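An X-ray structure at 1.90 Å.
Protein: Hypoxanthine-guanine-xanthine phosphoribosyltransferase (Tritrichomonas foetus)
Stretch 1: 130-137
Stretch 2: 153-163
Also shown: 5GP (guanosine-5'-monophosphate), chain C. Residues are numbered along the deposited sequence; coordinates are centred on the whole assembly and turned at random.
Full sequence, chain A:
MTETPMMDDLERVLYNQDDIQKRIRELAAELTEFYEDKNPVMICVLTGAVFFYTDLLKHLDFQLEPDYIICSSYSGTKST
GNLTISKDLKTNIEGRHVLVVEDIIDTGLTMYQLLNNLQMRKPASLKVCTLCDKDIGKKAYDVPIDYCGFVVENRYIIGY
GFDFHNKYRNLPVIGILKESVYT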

# COMPACT_ATOMS: atom_id res chain seq x y z
N THR A 130 14.63 -4.94 2.25
CA THR A 130 14.18 -4.21 3.43
C THR A 130 14.55 -2.73 3.34
O THR A 130 15.59 -2.36 2.78
N LEU A 131 13.66 -1.87 3.82
CA LEU A 131 13.93 -0.44 3.78
C LEU A 131 15.08 -0.16 4.75
O LEU A 131 16.04 0.52 4.39
N CYS A 132 14.99 -0.74 5.94
CA CYS A 132 16.03 -0.54 6.96
C CYS A 132 16.50 -1.81 7.61
O CYS A 132 15.77 -2.80 7.71
N ASP A 133 17.74 -1.77 8.06
CA ASP A 133 18.33 -2.87 8.80
C ASP A 133 18.86 -2.21 10.08
O ASP A 133 19.73 -1.34 10.01
N LYS A 134 18.29 -2.55 11.23
CA LYS A 134 18.73 -1.98 12.49
C LYS A 134 20.04 -2.63 12.92
O LYS A 134 20.14 -3.84 13.02
N ASP A 135 21.07 -1.82 13.12
CA ASP A 135 22.37 -2.34 13.52
C ASP A 135 22.39 -2.61 15.02
O ASP A 135 22.57 -1.70 15.83
N ILE A 136 22.18 -3.88 15.38
CA ILE A 136 22.18 -4.29 16.77
C ILE A 136 23.35 -5.25 17.02
O ILE A 136 23.42 -5.90 18.06
N GLY A 137 24.28 -5.29 16.07
CA GLY A 137 25.41 -6.18 16.20
C GLY A 137 25.03 -7.53 15.62
O GLY A 137 24.32 -7.59 14.62
N GLU A 153 20.56 3.02 13.26
CA GLU A 153 21.11 2.76 14.59
C GLU A 153 20.08 2.12 15.49
O GLU A 153 18.88 2.18 15.22
N ASN A 154 20.56 1.54 16.58
CA ASN A 154 19.71 0.85 17.54
C ASN A 154 18.82 1.75 18.38
O ASN A 154 19.02 1.88 19.60
N ARG A 155 17.84 2.38 17.74
CA ARG A 155 16.89 3.26 18.42
C ARG A 155 15.51 2.96 17.83
O ARG A 155 15.41 2.23 16.84
N TYR A 156 14.45 3.51 18.42
CA TYR A 156 13.12 3.27 17.90
C TYR A 156 12.90 4.21 16.74
O TYR A 156 12.84 5.42 16.91
N ILE A 157 12.82 3.63 15.55
CA ILE A 157 12.63 4.36 14.31
C ILE A 157 11.17 4.73 14.08
O ILE A 157 10.25 3.91 14.25
N ILE A 158 10.98 5.95 13.60
CA ILE A 158 9.65 6.49 13.35
C ILE A 158 9.61 7.23 12.00
O ILE A 158 10.66 7.67 11.50
N GLY A 159 8.44 7.27 11.36
CA GLY A 159 8.29 7.98 10.09
C GLY A 159 8.29 7.14 8.82
O GLY A 159 8.75 5.99 8.81
N TYR A 160 7.72 7.71 7.76
CA TYR A 160 7.65 7.05 6.45
C TYR A 160 7.15 5.61 6.57
O TYR A 160 7.81 4.67 6.12
N GLY A 161 5.99 5.45 7.17
CA GLY A 161 5.44 4.12 7.35
C GLY A 161 5.65 3.56 8.75
O GLY A 161 4.83 2.76 9.21
N PHE A 162 6.75 3.93 9.41
CA PHE A 162 7.03 3.46 10.77
C PHE A 162 6.18 4.24 11.76
O PHE A 162 6.24 5.47 11.80
N ASP A 163 5.39 3.53 12.57
CA ASP A 163 4.52 4.17 13.55
C ASP A 163 4.88 3.80 14.98
O ASP A 163 5.66 2.88 15.23

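Lys-134 covers the most surface in this contact. Its CA-to-CB bond points sideways, but chi1 t, chi2 t, chi3 m and chi4 t carry the amine over to stretch 2. There NZ donates a hydrogen bond to Arg-155 O at 3.1 Å. The same NZ donates to the guanine of 5GP, at 3.0 Å to its O6 and 3.2 Å to its N7. The ammonium thus ties the loop carbonyl to the base. Ile-157 holds the base through its backbone: Ile-157 N donates to 5GP O6 (2.7 Å), and 5GP N1 donates to Ile-157 O (2.9 Å). The Tyr-156 ring lies with one face against 5GP N1.

Asn-154, chi1 t, is next in area. Its OD1 sits 3.6 Å from Lys-134 CD and 3.8 Å from Ile-136 CG2. These are packing contacts. A water accepts from Asn-154 N (2.8 Å) and donates to Asp-135 O (3.2 Å), bridging the two backbones.

Leu-131 anchors the apolar end. It points toward stretch 2 with chi1 t and an off-well chi2. Its CD1 lies 3.8 Å from Phe-162 CE2 and 3.9 Å from Tyr-160 CD2, meeting the tyrosine at its ring edge. Phe-162 (m) and Tyr-160 (t) both point back toward stretch 1. Cys-132, chi1 m, adds SG at 4.1 Å from Phe-162 CE2, an oblique sulfur-aromatic approach.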

# COMPACT_ATOMS: atom_id res chain seq x y z
CB THR A 130 14.74 -4.86 4.73
OG1 THR A 130 14.07 -4.31 5.87
CG2 THR A 130 16.25 -4.65 4.87
CB LEU A 131 12.69 0.35 4.20
CG LEU A 131 12.49 1.83 3.81
CD1 LEU A 131 12.10 2.60 5.05
CD2 LEU A 131 13.69 2.46 3.14
CB CYS A 132 15.53 0.38 8.08
SG CYS A 132 15.19 2.08 7.64
CB ASP A 133 19.47 -3.53 8.04
CG ASP A 133 20.07 -4.70 8.80
OD1 ASP A 133 19.39 -5.25 9.68
OD2 ASP A 133 21.22 -5.07 8.50
CB LYS A 134 17.66 -2.17 13.57
CG LYS A 134 17.97 -1.41 14.85
CD LYS A 134 16.87 -1.54 15.89
CE LYS A 134 15.59 -0.88 15.45
NZ LYS A 134 14.63 -0.75 16.58
CB ASP A 135 23.48 -1.36 13.15
CG ASP A 135 24.87 -1.92 13.40
OD1 ASP A 135 25.01 -3.13 13.69
OD2 ASP A 135 25.83 -1.14 13.28
CB ILE A 136 20.85 -4.99 17.15
CG1 ILE A 136 20.69 -6.29 16.36
CG2 ILE A 136 19.68 -4.06 16.87
CD1 ILE A 136 19.59 -7.19 16.88
CB GLU A 153 21.66 4.04 15.22
CG GLU A 153 20.65 5.16 15.28
CD GLU A 153 21.29 6.45 15.67
OE1 GLU A 153 22.06 7.01 14.86
OE2 GLU A 153 21.02 6.92 16.79
CB ASN A 154 20.58 -0.04 18.44
CG ASN A 154 19.77 -1.06 19.21
OD1 ASN A 154 18.56 -1.19 19.04
ND2 ASN A 154 20.44 -1.80 20.08
CB ARG A 155 17.23 4.74 18.19
CG ARG A 155 18.62 5.20 18.67
CD ARG A 155 18.73 5.22 20.19
NE ARG A 155 17.70 6.05 20.80
CZ ARG A 155 17.75 7.37 20.92
NH1 ARG A 155 18.79 8.05 20.46
NH2 ARG A 155 16.72 8.02 21.44
CB TYR A 156 12.03 3.49 18.95
CG TYR A 156 10.69 2.93 18.50
CD1 TYR A 156 10.43 1.57 18.60
CD2 TYR A 156 9.73 3.74 17.90
CE1 TYR A 156 9.25 1.03 18.12
CE2 TYR A 156 8.54 3.21 17.42
CZ TYR A 156 8.31 1.85 17.54
OH TYR A 156 7.14 1.31 17.07
CB ILE A 157 13.23 3.56 13.12
CG1 ILE A 157 14.71 3.26 13.40
CG2 ILE A 157 13.08 4.32 11.80
CD1 ILE A 157 15.55 4.48 13.81
CB ILE A 158 9.27 7.41 14.57
CG1 ILE A 158 7.84 7.16 14.99
CG2 ILE A 158 9.58 8.88 14.31
CD1 ILE A 158 7.63 5.76 15.47
CB TYR A 160 9.04 7.10 5.78
CG TYR A 160 9.03 6.65 4.34
CD1 TYR A 160 8.29 7.35 3.38
CD2 TYR A 160 9.75 5.52 3.93
CE1 TYR A 160 8.28 6.93 2.04
CE2 TYR A 160 9.73 5.10 2.61
CZ TYR A 160 9.00 5.80 1.68
OH TYR A 160 9.01 5.38 0.38
CB PHE A 162 8.50 3.68 11.14
CG PHE A 162 9.47 2.85 10.35
CD1 PHE A 162 9.51 1.47 10.50
CD2 PHE A 162 10.34 3.45 9.45
CE1 PHE A 162 10.42 0.71 9.77
CE2 PHE A 162 11.25 2.69 8.72
CZ PHE A 162 11.29 1.31 8.88
CB ASP A 163 3.06 3.74 13.33
CG ASP A 163 2.76 2.35 13.92
OD1 ASP A 163 3.13 1.34 13.29
OD2 ASP A 163 2.18 2.28 15.02
P 5GP C . 12.51 -8.59 14.47
O1P 5GP C . 13.49 -8.44 13.37
O2P 5GP C . 11.71 -9.81 14.34
O3P 5GP C . 13.15 -8.40 15.78
O5' 5GP C . 11.61 -7.32 14.41
C5' 5GP C . 11.17 -6.68 13.22
C4' 5GP C . 9.76 -6.29 13.41
O4' 5GP C . 9.58 -5.29 14.43
C3' 5GP C . 9.16 -5.73 12.16
O3' 5GP C . 7.77 -5.98 12.27
C2' 5GP C . 9.41 -4.29 12.38
O2' 5GP C . 8.49 -3.52 11.61
C1' 5GP C . 9.22 -4.03 13.87
N9 5GP C . 10.21 -2.99 14.35
C8 5GP C . 11.55 -3.20 14.65
N7 5GP C . 12.21 -2.12 14.98
C5 5GP C . 11.27 -1.09 14.88
C6 5GP C . 11.47 0.33 15.01
O6 5GP C . 12.48 0.91 15.40
N1 5GP C . 10.35 1.06 14.64
C2 5GP C . 9.15 0.50 14.20
N2 5GP C . 8.13 1.33 14.00
N3 5GP C . 8.94 -0.84 14.11
C4 5GP C . 10.06 -1.58 14.44
O HOH W 1 23.35 1.26 16.68